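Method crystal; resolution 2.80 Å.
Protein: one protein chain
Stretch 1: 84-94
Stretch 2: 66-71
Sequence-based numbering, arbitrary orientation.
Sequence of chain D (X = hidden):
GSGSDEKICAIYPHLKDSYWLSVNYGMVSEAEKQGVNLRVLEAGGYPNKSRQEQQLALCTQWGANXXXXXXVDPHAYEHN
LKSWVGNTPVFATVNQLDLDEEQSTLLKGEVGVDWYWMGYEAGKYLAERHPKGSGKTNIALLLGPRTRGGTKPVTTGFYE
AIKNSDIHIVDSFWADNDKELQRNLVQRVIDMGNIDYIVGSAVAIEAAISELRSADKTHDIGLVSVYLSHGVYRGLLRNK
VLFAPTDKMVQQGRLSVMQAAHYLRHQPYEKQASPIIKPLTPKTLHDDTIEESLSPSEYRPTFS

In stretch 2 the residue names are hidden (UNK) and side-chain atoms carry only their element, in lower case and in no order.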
# COMPACT_ATOMS: atom_id res chain seq x y z
N TRP D 84 -26.95 -23.77 -0.47
CA TRP D 84 -25.72 -23.47 0.25
C TRP D 84 -25.81 -23.95 1.69
O TRP D 84 -24.79 -24.14 2.36
CB TRP D 84 -25.41 -21.95 0.26
CG TRP D 84 -25.27 -21.32 -1.09
CD1 TRP D 84 -26.28 -20.80 -1.86
CD2 TRP D 84 -24.07 -21.17 -1.85
NE1 TRP D 84 -25.77 -20.33 -3.05
CE2 TRP D 84 -24.41 -20.54 -3.07
CE3 TRP D 84 -22.72 -21.50 -1.62
CZ2 TRP D 84 -23.47 -20.25 -4.06
CZ3 TRP D 84 -21.78 -21.21 -2.60
CH2 TRP D 84 -22.16 -20.58 -3.81
N VAL D 85 -27.03 -24.17 2.18
CA VAL D 85 -27.20 -24.61 3.56
C VAL D 85 -28.03 -25.89 3.73
O VAL D 85 -27.88 -26.60 4.72
CB VAL D 85 -27.84 -23.49 4.42
CG1 VAL D 85 -27.37 -23.62 5.85
CG2 VAL D 85 -27.48 -22.14 3.87
N GLY D 86 -28.91 -26.17 2.77
CA GLY D 86 -29.72 -27.37 2.86
C GLY D 86 -30.99 -27.23 3.69
O GLY D 86 -31.75 -26.28 3.53
N ASN D 87 -31.22 -28.19 4.59
CA ASN D 87 -32.42 -28.16 5.43
C ASN D 87 -32.29 -27.15 6.54
O ASN D 87 -33.25 -26.91 7.27
CB ASN D 87 -32.68 -29.53 6.08
CG ASN D 87 -31.78 -29.81 7.29
OD1 ASN D 87 -30.55 -29.84 7.17
ND2 ASN D 87 -32.39 -30.04 8.45
N THR D 88 -31.11 -26.56 6.68
CA THR D 88 -30.89 -25.60 7.74
C THR D 88 -31.88 -24.45 7.69
O THR D 88 -32.14 -23.87 6.64
CB THR D 88 -29.47 -25.04 7.68
OG1 THR D 88 -28.54 -26.12 7.51
CG2 THR D 88 -29.14 -24.31 8.97
N PRO D 89 -32.48 -24.13 8.86
CA PRO D 89 -33.45 -23.05 9.01
C PRO D 89 -32.69 -21.75 9.19
O PRO D 89 -31.83 -21.65 10.07
CB PRO D 89 -34.20 -23.45 10.27
CG PRO D 89 -33.11 -24.06 11.10
CD PRO D 89 -32.39 -24.93 10.10
N VAL D 90 -32.98 -20.77 8.34
CA VAL D 90 -32.30 -19.49 8.41
C VAL D 90 -33.12 -18.45 9.15
O VAL D 90 -34.35 -18.47 9.14
CB VAL D 90 -31.97 -18.95 7.00
CG1 VAL D 90 -31.21 -19.99 6.20
CG2 VAL D 90 -33.24 -18.57 6.28
N PHE D 91 -32.41 -17.54 9.81
CA PHE D 91 -33.03 -16.45 10.56
C PHE D 91 -32.42 -15.13 10.10
O PHE D 91 -31.24 -14.88 10.36
CB PHE D 91 -32.78 -16.61 12.07
CG PHE D 91 -33.62 -17.67 12.74
CD1 PHE D 91 -33.25 -19.01 12.70
CD2 PHE D 91 -34.79 -17.31 13.41
CE1 PHE D 91 -34.03 -19.98 13.31
CE2 PHE D 91 -35.57 -18.28 14.03
CZ PHE D 91 -35.19 -19.61 13.98
N ALA D 92 -33.19 -14.30 9.40
CA ALA D 92 -32.69 -13.01 8.94
C ALA D 92 -32.37 -12.18 10.19
O ALA D 92 -33.20 -12.08 11.09
CB ALA D 92 -33.73 -12.31 8.07
N THR D 93 -31.18 -11.58 10.24
CA THR D 93 -30.78 -10.80 11.41
C THR D 93 -31.00 -9.30 11.32
O THR D 93 -31.46 -8.70 12.29
CB THR D 93 -29.29 -10.97 11.74
OG1 THR D 93 -28.92 -12.34 11.59
CG2 THR D 93 -29.01 -10.51 13.18
N VAL D 94 -30.67 -8.69 10.19
CA VAL D 94 -30.85 -7.25 10.09
C VAL D 94 -31.27 -6.79 8.72
O VAL D 94 -31.77 -5.69 8.56
CB VAL D 94 -29.57 -6.48 10.47
CG1 VAL D 94 -29.77 -5.01 10.28
CG2 VAL D 94 -29.21 -6.77 11.91
N UNK D 66 -29.20 -24.16 12.96
CA UNK D 66 -29.91 -23.02 12.41
C UNK D 66 -28.88 -21.90 12.27
O UNK D 66 -28.00 -21.74 13.12
c UNK D 66 -31.03 -22.60 13.35
N UNK D 67 -28.98 -21.14 11.19
CA UNK D 67 -28.04 -20.05 10.98
C UNK D 67 -28.72 -18.70 10.78
O UNK D 67 -29.69 -18.58 10.01
c UNK D 67 -27.96 -20.42 8.49
c UNK D 67 -27.14 -20.66 7.24
c UNK D 67 -26.33 -21.59 9.99
c UNK D 67 -27.12 -20.32 9.76
N UNK D 68 -28.21 -17.69 11.49
CA UNK D 68 -28.71 -16.33 11.42
C UNK D 68 -27.86 -15.57 10.40
O UNK D 68 -26.70 -15.27 10.65
c UNK D 68 -29.63 -14.53 12.86
c UNK D 68 -28.88 -16.62 13.90
c UNK D 68 -28.61 -15.63 12.78
c UNK D 68 -28.63 -16.07 15.27
N UNK D 69 -28.48 -15.28 9.27
CA UNK D 69 -27.82 -14.60 8.17
C UNK D 69 -28.13 -13.09 8.00
O UNK D 69 -29.29 -12.67 7.99
c UNK D 69 -26.67 -14.36 5.14
c UNK D 69 -28.17 -15.36 6.88
c UNK D 69 -28.71 -15.62 4.46
c UNK D 69 -28.10 -14.69 5.50
N UNK D 70 -27.06 -12.29 7.89
CA UNK D 70 -27.20 -10.86 7.66
C UNK D 70 -26.69 -10.63 6.25
O UNK D 70 -25.55 -10.23 6.06
N UNK D 71 -27.53 -10.90 5.25
CA UNK D 71 -27.13 -10.79 3.84
C UNK D 71 -26.57 -9.49 3.32
O UNK D 71 -27.02 -8.40 3.68
c UNK D 71 -28.25 -11.17 2.87
o UNK D 71 -29.30 -10.21 2.97
c UNK D 71 -28.79 -12.54 3.19

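Position 66 carries a single side-chain carbon and nothing beyond it. That carbon, CB, lies 3.4 Å from CG of Pro89 and 4.0 Å from CE1 of Phe91, where it sits at the edge of the ring, near its plane. One carbon on CA identifies alanine, so this is Ala66. Its CA also lies 3.3 Å from O of Pro89, a CA-H...O contact with an angle of 124° at the hydrogen.

Position 67 has four side-chain carbons, forked at the first, with one arm two carbons long. The last carbon of that longer arm reaches to 3.3 Å from CG1 of Val85. A fork at CB with one extended arm is the isoleucine pattern, and the residue is Ile67. With chi1 at 62° (p) and chi2 at 179° (t), the end of the side chain comes nearer to stretch 1 than its base direction suggests. Its CG1 lies 4.0 Å from CG1 of Val90, and its CG2 lies 4.0 Å from CG2 of Thr88.

Position 68 again shows four carbons, forked at the first, with one arm of two carbons. The one-carbon arm approaches CB of Phe91 at 3.9 Å. The branching again gives isoleucine, Ile68, here with chi1 at -36° (m) and chi2 at 173° (t). The separation of 2.6 Å between its CG2 and OG1 of Thr93 is too short for a real contact; it is a clash in the model and supports no conclusion about packing.

Position 69 also has four carbons, but the fork comes at the second, so CB is unbranched and two single-carbon ends follow. This makes it leucine, Leu69. Its side chain comes no nearer than 4.7 Å to stretch 1, so its main link is through the backbone.

Position 70 has only N, CA, C and O. The absence of any side-chain atom identifies glycine, Gly70. An ideal CB here would be 4.3 Å from CB of Thr93, so this contact gives no steric reason for its absence.

Position 71 has one carbon bearing one oxygen and one carbon. This branched, hydroxyl-bearing side chain is threonine, Thr71; it stays 6.9 Å or more from stretch 1.

The contact is a parallel pairing in which backbone bonds alternate between the stretches. N of Ile67 donates to O of Pro89 (3.1 Å, 149°), and N of Phe91 donates to O of Ile67 (2.9 Å, 153°). N of Leu69 donates weakly to O of Phe91 (3.0 Å), its 129° angle being well bent, whereas N of Thr93 makes a straighter bond to O of Leu69 (3.1 Å, 158°). Ile67 thus uses both its amide and its carbonyl, and it loses the largest area of any residue here, 92 Å² of a summed 511 Å². Within stretch 1, OG1 of Thr88 donates to O of Val85 at 2.9 Å, bracing the type II' turn that precedes the paired segment. Backbone bonding sets the register, and apolar side chains pack around it.

Stretch 2 (66-71) AIILGT
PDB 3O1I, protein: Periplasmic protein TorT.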